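Local coordinates for DNA repair protein PprA (Deinococcus deserti, PDB 6MC8) that probably binds DNA and acts in the repair of DNA damage and in genome segregation after irradiation, as a dimer able to form filaments, at residues Q71-R74 / L75-R79. The protein carries 2 engineered substitutions. Numbering follows the deposited sequence.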
loop_
_atom_site.group_PDB
_atom_site.type_symbol
_atom_site.label_atom_id
_atom_site.label_comp_id
_atom_site.label_asym_id
_atom_site.label_seq_id
_atom_site.Cartn_x
_atom_site.Cartn_y
_atom_site.Cartn_z
ATOM N N GLN A 71 -7.961 24.169 -2.249
ATOM C CA GLN A 71 -6.493 24.174 -2.201
ATOM C C GLN A 71 -6.041 24.915 -0.956
ATOM O O GLN A 71 -5.186 24.414 -0.294
ATOM C CB GLN A 71 -5.911 24.720 -3.499
ATOM C CG GLN A 71 -4.412 24.931 -3.452
ATOM C CD GLN A 71 -3.800 25.531 -4.690
ATOM O OE1 GLN A 71 -3.453 26.687 -4.742
ATOM N NE2 GLN A 71 -3.645 24.729 -5.717
ATOM N N GLU A 72 -6.694 26.020 -0.638
ATOM C CA GLU A 72 -6.269 26.836 0.488
ATOM C C GLU A 72 -6.715 26.232 1.813
ATOM O O GLU A 72 -6.038 26.397 2.832
ATOM C CB GLU A 72 -6.801 28.255 0.318
ATOM C CG GLU A 72 -6.165 28.985 -0.843
ATOM C CD GLU A 72 -6.723 30.373 -1.042
ATOM O OE1 GLU A 72 -7.701 30.726 -0.362
ATOM O OE2 GLU A 72 -6.180 31.117 -1.881
ATOM N N LEU A 73 -7.847 25.526 1.814
ATOM C CA LEU A 73 -8.304 24.840 3.018
ATOM C C LEU A 73 -7.394 23.670 3.370
ATOM O O LEU A 73 -7.140 23.410 4.551
ATOM C CB LEU A 73 -9.739 24.359 2.827
ATOM C CG LEU A 73 -10.429 23.612 3.968
ATOM C CD1 LEU A 73 -10.681 24.507 5.162
ATOM C CD2 LEU A 73 -11.708 22.988 3.477
ATOM N N ARG A 74 -6.890 22.957 2.364
ATOM C CA ARG A 74 -5.994 21.837 2.629
ATOM C C ARG A 74 -4.619 22.320 3.068
ATOM O O ARG A 74 -3.952 21.657 3.868
ATOM C CB ARG A 74 -5.891 20.946 1.393
ATOM C CG ARG A 74 -7.146 20.150 1.104
ATOM C CD ARG A 74 -7.052 19.418 -0.214
ATOM N NE ARG A 74 -8.278 18.691 -0.505
ATOM C CZ ARG A 74 -8.543 18.097 -1.662
ATOM N NH1 ARG A 74 -7.675 18.162 -2.657
ATOM N NH2 ARG A 74 -9.692 17.462 -1.830
ATOM N N LEU A 75 -4.179 23.471 2.562
ATOM C CA LEU A 75 -2.911 24.030 3.014
ATOM C C LEU A 75 -3.034 24.583 4.427
ATOM O O LEU A 75 -2.080 24.529 5.210
ATOM C CB LEU A 75 -2.433 25.107 2.039
ATOM C CG LEU A 75 -1.063 25.727 2.325
ATOM C CD1 LEU A 75 0.012 24.657 2.329
ATOM C CD2 LEU A 75 -0.730 26.802 1.320
ATOM N N ALA A 76 -4.213 25.095 4.779
ATOM C CA ALA A 76 -4.430 25.581 6.135
ATOM C C ALA A 76 -4.500 24.433 7.133
ATOM O O ALA A 76 -4.044 24.569 8.271
ATOM C CB ALA A 76 -5.698 26.429 6.193
ATOM N N HIS A 77 -5.057 23.290 6.726
ATOM C CA HIS A 77 -5.119 22.147 7.630
ATOM C C HIS A 77 -3.768 21.464 7.783
ATOM O O HIS A 77 -3.532 20.777 8.781
ATOM C CB HIS A 77 -6.172 21.142 7.176
ATOM C CG HIS A 77 -7.558 21.490 7.604
ATOM N ND1 HIS A 77 -7.959 21.410 8.918
ATOM C CD2 HIS A 77 -8.642 21.891 6.904
ATOM C CE1 HIS A 77 -9.226 21.763 9.010
ATOM N NE2 HIS A 77 -9.665 22.057 7.802
ATOM N N ASP A 78 -2.871 21.638 6.811
ATOM C CA ASP A 78 -1.510 21.139 6.971
ATOM C C ASP A 78 -0.768 21.920 8.043
ATOM O O ASP A 78 0.174 21.413 8.656
ATOM C CB ASP A 78 -0.750 21.226 5.648
ATOM C CG ASP A 78 -1.239 20.239 4.627
ATOM O OD1 ASP A 78 -1.718 19.160 5.017
ATOM O OD2 ASP A 78 -1.146 20.542 3.426
ATOM N N ARG A 79 -1.191 23.154 8.287
ATOM C CA ARG A 79 -0.492 24.047 9.187
ATOM C C ARG A 79 -1.203 24.216 10.520
ATOM O O ARG A 79 -0.541 24.423 11.539
ATOM C CB ARG A 79 -0.301 25.387 8.488
ATOM C CG ARG A 79 0.623 25.245 7.310
ATOM C CD ARG A 79 0.708 26.493 6.508
ATOM N NE ARG A 79 1.702 26.383 5.453
ATOM C CZ ARG A 79 2.004 27.359 4.612
ATOM N NH1 ARG A 79 1.388 28.525 4.705
ATOM N NH2 ARG A 79 2.925 27.171 3.685
HETATM O O HOH W 1 -4.182 18.898 4.764
#
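A chi1 of -180° turns L73 CG back beside its carbonyl carbon, and one of -83° sets H77 CG beside its own backbone N; leucine and imidazole therefore leave the helix alongside each other, one turn apart. L73 CD1 lies 3.7 Å from H77 NE2 and equally near CD2, so a methyl group borders the imidazole. L73 O approaches the ring obliquely, 3.2 Å from H77 CD2, while that oxygen accepts H77 N at 3.0 Å. Beyond this pair H77 stacks on H89 and meets Y126 and W80 edge-to-face; shortened to an alanine here, the position would probably lose these ring contacts and leave the L73 methyl without its neighbour. On another side of the helix, R74 O takes D78 N at 3.1 Å and a bridging water at 2.9 Å, which donates also to D78 OD1. The second carboxylate oxygen, OD2, pairs with R265 in a salt bridge, fixing the turn of the group, and the R74 chain, extended from CG to NE, hydrogen-bonds through NE to H89 O. L75 N and A76 N close the preceding turns on Q71 O and E72 O, A76 N at 3.0 Å. E72 reaches S50 and D51, and A76 packs on V43 of helix 35-43. This is regular i to i+4 alpha-helical bonding as far as D78, tightening to i+3 at R79, near the C-terminal end of helix 62-80.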